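Local coordinates for major royal jelly protein 1 (Apis mellifera, PDB 5YYL) that is the most abundant protein of royal jelly, binds 24-methylenecholesterol and probably serves as food for developing honeybee larvae, at residues L142-T146 / K182-S186; T230-D234 / Q250-S254. All coordinates share one frame; numbering follows the deposited sequence.

Both contacts sit between consecutive blades of the beta-propeller, and along the chain they come in series, with centres about 15 Å apart. Interaction 1 joins the loop after strand 134-139 to the start of strand 185-192, the first strand of the next sheet. Interaction 2 joins the loop that leaves strand 225-226, the last strand of that same sheet, to the entry of strand 253-258 in the following one. The two contacts also meet directly where these strands begin: Ser186 OG and Ser254 OG lie 2.7 Å apart, probably hydrogen-bonded, and, just ahead of the strands, Arg184 and Asp251 form a long, weak ion pair. Three neighbouring blades are thus tied together in sequence around the ring.

Interaction 1 of 2, residues L142-T146 / K182-S186; sequences LVNNT and KGRLS. With NAG (2-acetamido-2-deoxy-beta-D-glucopyranose), chain E.
A beta turn in the glycosylated loop between strands 134-139 and 153-158 meets the next propeller blade here, with Asn145 and Leu142 packed against Arg184 just ahead of strand 185-192. Arg184 NH1 donates a hydrogen bond of 3.0 Å to the backbone oxygen Asn145 O. The nitrogen lies close to the line of the C=O bond (C=O...N 163°), whereas the oxygen is tilted out of the guanidinium plane. Asn145 ND2 lies over one face of that guanidinium, offset toward its rim, with the amide plane 18° from the guanidinium plane. Asn145 ND2 and Arg184 NE approach to 3.4 Å, but both are donors and no hydrogen bond joins them. The arginine chain bends about its CG-CD bond (chi3 80°), which turns the guanidinium toward Asn145 O. Its aliphatic part crosses Leu142 at about a right angle, Leu142 CD2 touching Arg184 CG at 3.5 Å. Thr146 CG2 stands more loosely at the guanidinium edge, 4.3 Å from Arg184 NH1.

In the propeller, the loop joining the two inner strands of one four-stranded sheet is brought against the residues that lead into the first strand of the next. The turn is closed by a hydrogen bond from Thr146 N to Val143 O, 3.1 Å, and its two central residues, Asn144 and Asn145, both have left-handed backbone conformations. That shape presents the neighbouring asparagines differently: Asn145 offers its carbonyl oxygen and amide to the arginine, while Asn144 carries the N-linked sugar, its ND2 bonded covalently to C1 of the N-acetylglucosamine. Val143 CG1 packs on the methyl C8 of the sugar's acetamido group at 3.8 Å. On the arginine, NE makes a salt bridge with Glu208, which probably helps fix the rotation of the guanidinium that Asn145 ND2 lies over.

Interaction 2 of 2, residues T230-D234 / Q250-S254; sequences TFDYD and QDGIS
With CG anti to its carbonyl carbon (chi1 -56°), Phe231 runs alongside Ile253, whose CG1 is anti to the backbone N (chi1 -172°); the two side chains point the same way. The extended isoleucine chain carries CD1 over one face of the ring, 4.0 Å from the centroid and offset toward the rim, a CH-pi contact. The nearest ring atom is Phe231 CD1, 3.7 Å from Ile253 CD1. Tyr267 and Tyr295 set their rings steeply against the phenylalanine, completing a small aromatic cluster.

Between the Phe231-Ile253 pair and the Tyr233 ring the backbones come close, the CA atoms of Tyr233 and Gly252 lying 4.2 Å apart where glycine has no side chain to intervene. Ile253 N donates to Phe231 O at 3.2 Å, reaching the oxygen from above the carbonyl plane. Gly252 CA adds a CA-H...O contact to that same oxygen at 3.6 Å. Farther along, Tyr233 lies side by side with Gln250, whose CB sits over the tyrosine face, 4.1 Å from the ring centroid.

The contact belongs to the passage from one propeller blade to the next: the chain leaves strand 225-226, runs through the short strands 239-242 and 245-248, and returns past its own exit loop to start strand 253-258. One backbone hydrogen bond at the middle, with an aliphatic group over a ring on each flank, implies that between these two segments apolar packing carries most of the contact, buried at Phe231 and more exposed to solvent at Gln250.

Interaction 1 of 2, residues L142-T146 / K182-S186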
# COMPACT_ATOMS: atom_id res chain seq x y z
N LEU A 142 0.39 -18.62 -49.50
CA LEU A 142 -0.60 -19.54 -50.02
C LEU A 142 -2.01 -18.99 -49.84
O LEU A 142 -2.28 -18.23 -48.90
CB LEU A 142 -0.48 -20.92 -49.35
CG LEU A 142 0.59 -21.85 -49.93
CD1 LEU A 142 1.88 -21.14 -50.31
CD2 LEU A 142 0.85 -22.95 -48.92
N VAL A 143 -2.89 -19.37 -50.76
CA VAL A 143 -4.32 -19.15 -50.64
C VAL A 143 -4.98 -20.52 -50.65
O VAL A 143 -4.54 -21.41 -51.38
CB VAL A 143 -4.85 -18.26 -51.78
CG1 VAL A 143 -6.35 -18.04 -51.63
CG2 VAL A 143 -4.11 -16.93 -51.80
N ASN A 144 -6.01 -20.70 -49.82
CA ASN A 144 -6.62 -22.03 -49.60
C ASN A 144 -5.60 -23.10 -49.17
O ASN A 144 -5.81 -24.29 -49.40
CB ASN A 144 -7.39 -22.52 -50.84
CG ASN A 144 -8.38 -21.50 -51.39
OD1 ASN A 144 -8.38 -20.34 -51.00
ND2 ASN A 144 -9.21 -21.94 -52.32
N ASN A 145 -4.51 -22.65 -48.55
CA ASN A 145 -3.37 -23.50 -48.14
C ASN A 145 -2.67 -24.28 -49.28
O ASN A 145 -1.99 -25.28 -49.02
CB ASN A 145 -3.82 -24.47 -47.00
CG ASN A 145 -2.74 -24.72 -45.95
OD1 ASN A 145 -2.02 -23.81 -45.52
ND2 ASN A 145 -2.65 -25.96 -45.52
N THR A 146 -2.82 -23.82 -50.53
CA THR A 146 -2.28 -24.53 -51.72
C THR A 146 -1.78 -23.58 -52.83
O THR A 146 -0.59 -23.58 -53.15
CB THR A 146 -3.29 -25.53 -52.33
OG1 THR A 146 -4.53 -24.86 -52.59
CG2 THR A 146 -3.55 -26.70 -51.39
N LYS A 182 7.03 -28.29 -55.43
CA LYS A 182 6.03 -28.13 -54.38
C LYS A 182 6.61 -27.39 -53.17
O LYS A 182 7.81 -27.45 -52.92
CB LYS A 182 5.48 -29.49 -53.96
CG LYS A 182 4.75 -30.24 -55.07
N GLY A 183 5.75 -26.67 -52.46
CA GLY A 183 6.14 -25.99 -51.23
C GLY A 183 4.99 -25.55 -50.34
O GLY A 183 3.97 -25.00 -50.83
N ARG A 184 5.14 -25.79 -49.03
CA ARG A 184 4.24 -25.23 -48.01
C ARG A 184 4.97 -24.99 -46.69
O ARG A 184 5.11 -25.90 -45.89
CB ARG A 184 3.02 -26.11 -47.80
CG ARG A 184 1.99 -25.48 -46.87
CD ARG A 184 0.59 -25.99 -47.12
NE ARG A 184 0.33 -27.29 -46.51
CZ ARG A 184 -0.49 -28.23 -47.00
NH1 ARG A 184 -1.14 -28.04 -48.15
NH2 ARG A 184 -0.63 -29.37 -46.33
N LEU A 185 5.36 -23.74 -46.47
CA LEU A 185 6.11 -23.34 -45.28
C LEU A 185 5.18 -23.30 -44.05
O LEU A 185 4.36 -22.39 -43.89
CB LEU A 185 6.78 -21.98 -45.54
CG LEU A 185 7.63 -21.89 -46.84
CD1 LEU A 185 8.52 -20.66 -46.87
CD2 LEU A 185 8.49 -23.12 -47.03
N SER A 186 5.31 -24.31 -43.19
CA SER A 186 4.31 -24.64 -42.16
C SER A 186 4.80 -24.64 -40.69
O SER A 186 4.08 -25.13 -39.82
CB SER A 186 3.84 -26.06 -42.46
OG SER A 186 4.92 -27.01 -42.25
C1 NAG E . -10.23 -21.17 -53.00
C2 NAG E . -9.86 -20.75 -54.44
C3 NAG E . -11.06 -20.09 -55.12
C4 NAG E . -12.33 -20.95 -55.08
C5 NAG E . -12.55 -21.40 -53.62
C6 NAG E . -13.68 -22.40 -53.40
C7 NAG E . -7.74 -19.89 -55.41
C8 NAG E . -6.69 -18.82 -55.36
N2 NAG E . -8.74 -19.81 -54.51
O3 NAG E . -10.76 -19.79 -56.49
O4 NAG E . -13.39 -20.11 -55.59
O5 NAG E . -11.37 -22.02 -53.11
O6 NAG E . -13.52 -23.54 -54.26
O7 NAG E . -7.66 -20.77 -56.25

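Interaction 2 of 2, residues T230-D234 / Q250-S254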
# COMPACT_ATOMS: atom_id res chain seq x y z
N THR A 230 14.84 -38.04 -42.98
CA THR A 230 14.13 -37.63 -41.77
C THR A 230 13.10 -36.53 -42.02
O THR A 230 12.13 -36.43 -41.27
CB THR A 230 15.12 -37.19 -40.66
OG1 THR A 230 15.83 -36.02 -41.07
CG2 THR A 230 16.11 -38.32 -40.33
N PHE A 231 13.31 -35.71 -43.05
CA PHE A 231 12.32 -34.71 -43.51
C PHE A 231 11.20 -35.28 -44.40
O PHE A 231 10.24 -34.55 -44.70
CB PHE A 231 12.99 -33.57 -44.29
CG PHE A 231 14.08 -32.85 -43.56
CD1 PHE A 231 14.37 -33.07 -42.22
CD2 PHE A 231 14.80 -31.90 -44.25
CE1 PHE A 231 15.41 -32.38 -41.60
CE2 PHE A 231 15.84 -31.21 -43.64
CZ PHE A 231 16.14 -31.45 -42.31
N ASP A 232 11.31 -36.53 -44.83
CA ASP A 232 10.36 -37.10 -45.79
C ASP A 232 9.17 -37.73 -45.08
O ASP A 232 9.30 -38.19 -43.95
CB ASP A 232 11.03 -38.16 -46.68
CG ASP A 232 12.09 -37.58 -47.61
OD1 ASP A 232 12.96 -38.39 -48.05
OD2 ASP A 232 12.05 -36.37 -47.93
N TYR A 233 8.03 -37.74 -45.77
CA TYR A 233 6.81 -38.33 -45.23
C TYR A 233 6.89 -39.85 -45.31
O TYR A 233 7.52 -40.39 -46.21
CB TYR A 233 5.55 -37.80 -45.96
CG TYR A 233 5.06 -38.58 -47.17
CD1 TYR A 233 4.10 -39.58 -47.02
CD2 TYR A 233 5.53 -38.30 -48.45
CE1 TYR A 233 3.63 -40.29 -48.12
CE2 TYR A 233 5.06 -39.00 -49.56
CZ TYR A 233 4.11 -40.00 -49.38
OH TYR A 233 3.61 -40.73 -50.44
N ASP A 234 6.26 -40.53 -44.34
CA ASP A 234 6.21 -41.98 -44.33
C ASP A 234 4.80 -42.40 -44.74
O ASP A 234 3.83 -42.02 -44.07
CB ASP A 234 6.54 -42.49 -42.93
CG ASP A 234 6.79 -43.98 -42.89
OD1 ASP A 234 6.35 -44.70 -43.82
OD2 ASP A 234 7.42 -44.43 -41.91
N GLN A 250 -0.27 -36.63 -46.75
CA GLN A 250 1.08 -36.90 -47.29
C GLN A 250 1.96 -35.66 -47.11
O GLN A 250 2.27 -34.97 -48.08
CB GLN A 250 1.01 -37.30 -48.77
CG GLN A 250 0.18 -38.53 -49.06
CD GLN A 250 0.21 -38.92 -50.54
OE1 GLN A 250 0.24 -38.06 -51.44
NE2 GLN A 250 0.21 -40.23 -50.79
N ASP A 251 2.34 -35.38 -45.87
CA ASP A 251 3.15 -34.22 -45.51
C ASP A 251 4.35 -34.67 -44.67
O ASP A 251 4.26 -35.62 -43.89
CB ASP A 251 2.33 -33.19 -44.72
CG ASP A 251 1.18 -32.61 -45.53
OD1 ASP A 251 1.43 -31.96 -46.55
OD2 ASP A 251 0.01 -32.80 -45.12
N GLY A 252 5.47 -33.97 -44.87
CA GLY A 252 6.74 -34.23 -44.15
C GLY A 252 7.02 -33.25 -43.02
O GLY A 252 6.12 -32.93 -42.24
N ILE A 253 8.26 -32.78 -42.95
CA ILE A 253 8.74 -31.95 -41.81
C ILE A 253 7.82 -30.80 -41.44
O ILE A 253 7.60 -29.87 -42.20
CB ILE A 253 10.18 -31.44 -42.03
CG1 ILE A 253 10.71 -30.75 -40.78
CG2 ILE A 253 10.30 -30.53 -43.26
CD1 ILE A 253 12.19 -30.44 -40.85
N SER A 254 7.26 -30.90 -40.24
CA SER A 254 6.64 -29.78 -39.52
C SER A 254 6.78 -30.02 -38.01
O SER A 254 7.59 -30.83 -37.58
CB SER A 254 5.17 -29.63 -39.94
OG SER A 254 4.79 -28.26 -39.84